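Local coordinates for 190aa long hypothetical protein (Pyrococcus horikoshii, PDB 2DDZ), which is of unknown function, a hexameric DUF366 protein whose family is grouped with the class II tRNA synthetases, at residues C44-E49 with K61-D66. Sequence-based numbering, arbitrary orientation.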
ATOM      1  N   CYS E  44     -31.324   7.085  16.252  1.00 48.06           N
ATOM      2  CA  CYS E  44     -30.282   7.597  15.378  1.00 44.22           C
ATOM      3  C   CYS E  44     -30.271   9.119  15.427  1.00 46.46           C
ATOM      4  O   CYS E  44     -31.185   9.767  14.924  1.00 50.86           O
ATOM      5  CB  CYS E  44     -30.514   7.139  13.938  1.00 50.27           C
ATOM      6  SG  CYS E  44     -29.307   7.803  12.759  1.00 53.24           S
ATOM      7  N   ASN E  45     -29.252   9.685  16.059  1.00 38.21           N
ATOM      8  CA  ASN E  45     -29.117  11.128  16.129  1.00 38.21           C
ATOM      9  C   ASN E  45     -27.626  11.421  16.034  1.00 39.90           C
ATOM     10  O   ASN E  45     -26.909  11.473  17.041  1.00 38.50           O
ATOM     11  CB  ASN E  45     -29.715  11.662  17.429  1.00 51.59           C
ATOM     12  CG  ASN E  45     -29.698  13.176  17.492  1.00 60.28           C
ATOM     13  OD1 ASN E  45     -29.727  13.852  16.461  1.00 64.46           O
ATOM     14  ND2 ASN E  45     -29.661  13.717  18.701  1.00 57.45           N
ATOM     15  N   VAL E  46     -27.165  11.603  14.802  1.00 41.82           N
ATOM     16  CA  VAL E  46     -25.752  11.832  14.532  1.00 37.43           C
ATOM     17  C   VAL E  46     -25.243  13.210  14.871  1.00 38.53           C
ATOM     18  O   VAL E  46     -25.713  14.199  14.326  1.00 41.72           O
ATOM     19  CB  VAL E  46     -25.405  11.562  13.042  1.00 41.24           C
ATOM     20  CG1 VAL E  46     -23.896  11.673  12.833  1.00 40.39           C
ATOM     21  CG2 VAL E  46     -25.901  10.192  12.626  1.00 29.25           C
ATOM     22  N   LYS E  47     -24.266  13.260  15.769  1.00 39.79           N
ATOM     23  CA  LYS E  47     -23.647  14.514  16.161  1.00 46.19           C
ATOM     24  C   LYS E  47     -22.830  15.046  14.978  1.00 54.30           C
ATOM     25  O   LYS E  47     -22.117  14.294  14.310  1.00 49.90           O
ATOM     26  CB  LYS E  47     -22.721  14.293  17.358  1.00 46.51           C
ATOM     27  CG  LYS E  47     -23.429  13.915  18.648  1.00 51.49           C
ATOM     28  CD  LYS E  47     -22.417  13.738  19.770  1.00 63.91           C
ATOM     29  CE  LYS E  47     -23.088  13.472  21.110  1.00 69.56           C
ATOM     30  NZ  LYS E  47     -23.948  12.255  21.102  1.00 77.51           N
ATOM     31  N   VAL E  48     -22.942  16.345  14.727  1.00 50.88           N
ATOM     32  CA  VAL E  48     -22.225  16.981  13.637  1.00 50.69           C
ATOM     33  C   VAL E  48     -20.717  16.708  13.670  1.00 53.42           C
ATOM     34  O   VAL E  48     -20.072  16.643  12.622  1.00 55.39           O
ATOM     35  CB  VAL E  48     -22.490  18.500  13.645  1.00 48.54           C
ATOM     36  CG1 VAL E  48     -21.517  19.221  12.730  1.00 53.05           C
ATOM     37  CG2 VAL E  48     -23.909  18.758  13.181  1.00 51.29           C
ATOM     38  N   GLU E  49     -20.162  16.535  14.865  1.00 40.94           N
ATOM     39  CA  GLU E  49     -18.735  16.274  15.008  1.00 44.79           C
ATOM     40  C   GLU E  49     -18.423  14.820  14.691  1.00 50.03           C
ATOM     41  O   GLU E  49     -17.259  14.428  14.605  1.00 52.42           O
ATOM     42  CB  GLU E  49     -18.266  16.596  16.431  1.00 50.29           C
ATOM     43  CG  GLU E  49     -19.127  15.967  17.519  1.00 61.78           C
ATOM     44  CD  GLU E  49     -20.214  16.904  18.021  1.00 69.24           C
ATOM     45  OE1 GLU E  49     -20.732  17.714  17.219  1.00 63.01           O
ATOM     46  OE2 GLU E  49     -20.555  16.825  19.220  1.00 74.34           O
ATOM     47  N   LYS E  61     -27.437  18.610   6.828  1.00 50.96           N
ATOM     48  CA  LYS E  61     -28.520  17.647   7.004  1.00 52.49           C
ATOM     49  C   LYS E  61     -28.607  17.122   8.431  1.00 50.78           C
ATOM     50  O   LYS E  61     -27.618  17.100   9.161  1.00 50.16           O
ATOM     51  CB  LYS E  61     -28.342  16.450   6.069  1.00 48.56           C
ATOM     52  CG  LYS E  61     -28.679  16.719   4.619  1.00 63.05           C
ATOM     53  CD  LYS E  61     -28.776  15.416   3.829  1.00 64.67           C
ATOM     54  CE  LYS E  61     -29.188  15.672   2.387  1.00 74.69           C
ATOM     55  NZ  LYS E  61     -29.326  14.411   1.606  1.00 72.16           N
ATOM     56  N   GLU E  62     -29.807  16.722   8.833  1.00 55.07           N
ATOM     57  CA  GLU E  62     -30.000  16.144  10.155  1.00 52.29           C
ATOM     58  C   GLU E  62     -30.077  14.669   9.869  1.00 35.25           C
ATOM     59  O   GLU E  62     -30.785  14.262   8.953  1.00 46.83           O
ATOM     60  CB  GLU E  62     -31.338  16.541  10.782  1.00 54.31           C
ATOM     61  CG  GLU E  62     -31.549  18.004  11.080  1.00 74.99           C
ATOM     62  CD  GLU E  62     -32.876  18.239  11.778  1.00 85.23           C
ATOM     63  OE1 GLU E  62     -33.002  17.864  12.966  1.00 83.41           O
ATOM     64  OE2 GLU E  62     -33.795  18.782  11.132  1.00 90.81           O
ATOM     65  N   ILE E  63     -29.348  13.866  10.623  1.00 38.14           N
ATOM     66  CA  ILE E  63     -29.420  12.426  10.433  1.00 41.70           C
ATOM     67  C   ILE E  63     -30.107  11.918  11.702  1.00 44.25           C
ATOM     68  O   ILE E  63     -29.450  11.651  12.713  1.00 40.72           O
ATOM     69  CB  ILE E  63     -28.016  11.791  10.293  1.00 42.75           C
ATOM     70  CG1 ILE E  63     -27.196  12.544   9.246  1.00 52.87           C
ATOM     71  CG2 ILE E  63     -28.147  10.356   9.815  1.00 36.31           C
ATOM     72  CD1 ILE E  63     -27.802  12.498   7.852  1.00 50.89           C
ATOM     73  N   LYS E  64     -31.433  11.810  11.650  1.00 48.25           N
ATOM     74  CA  LYS E  64     -32.213  11.363  12.802  1.00 52.12           C
ATOM     75  C   LYS E  64     -33.284  10.312  12.523  1.00 49.18           C
ATOM     76  O   LYS E  64     -33.762  10.151  11.398  1.00 53.29           O
ATOM     77  CB  LYS E  64     -32.894  12.554  13.478  1.00 60.02           C
ATOM     78  CG  LYS E  64     -31.968  13.535  14.164  1.00 74.97           C
ATOM     79  CD  LYS E  64     -32.785  14.653  14.803  1.00 83.41           C
ATOM     80  CE  LYS E  64     -31.904  15.666  15.515  1.00 88.06           C
ATOM     81  NZ  LYS E  64     -32.717  16.741  16.154  1.00 92.61           N
ATOM     82  N   GLY E  65     -33.661   9.615  13.590  1.00 44.66           N
ATOM     83  CA  GLY E  65     -34.679   8.585  13.531  1.00 41.03           C
ATOM     84  C   GLY E  65     -34.858   8.145  14.964  1.00 47.87           C
ATOM     85  O   GLY E  65     -33.927   8.287  15.762  1.00 49.38           O
ATOM     86  N   ASP E  66     -36.034   7.639  15.318  1.00 42.69           N
ATOM     87  CA  ASP E  66     -36.241   7.194  16.691  1.00 49.61           C
ATOM     88  C   ASP E  66     -36.032   5.696  16.837  1.00 43.21           C
ATOM     89  O   ASP E  66     -35.778   5.204  17.933  1.00 50.53           O
ATOM     90  CB  ASP E  66     -37.646   7.569  17.183  1.00 57.67           C
ATOM     91  CG  ASP E  66     -37.822   9.073  17.376  1.00 68.93           C
ATOM     92  OD1 ASP E  66     -36.960   9.709  18.032  1.00 61.28           O
ATOM     93  OD2 ASP E  66     -38.830   9.617  16.878  1.00 70.87           O
TER
HETATM   94  O   HOH W   1     -28.112  15.194  13.056  1.00 49.17           O
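Val-46 lays its CG2 methyl against the branched carbon of Ile-63, CG2 to CB 3.5 Å, the two side chains lying side by side and pointing the same way. With CG1 anti to the backbone N (chi1 -174°), CG2 is the branch left beside N, and it is this one that also touches CG2 of Ile-63. On its other flank the Ile-63 CG2 meets SG of Cys-44 at 4.1 Å, so one methyl bridges a valine and a cysteine two residues apart. The backbones beside this apolar row pair antiparallel. Cys-44 and Gly-65 form a hydrogen-bonded pair: Cys-44 N gives a straight bond to Gly-65 O (2.9 Å), whereas the return bond from Gly-65 N to Cys-44 O is bent, weak and doubtful in the model. Val-46 N donates to Ile-63 O at 3.1 Å. Next along, where the chains draw apart, a water bridges them, accepting from Ile-63 N (3.0 Å) and donating to Val-46 O (2.9 Å). Asn-45 and Lys-64, a non-hydrogen-bonded pair, lie side by side on the exposed face, with Asn-45 OD1 alongside the extended lysine chain, near its CG and CE. Beyond it the ammonium group makes a long, weak salt bridge to Glu-62 of its own segment, Lys-64 NZ to Glu-62 OE1 3.4 Å. The pairing joins the end of strand 36-45 to the short strand 64-65 and closes the base of a connection containing helix 54-59. Ile-63 touches Asp-56 of that helix, and Met-51 packs on both Val-46 and Ile-63. On the buried face, Cys-44 meets Met-68 and His-70 of strand 68-75 and, together with Ile-63, Ile-122 of strand 118-128.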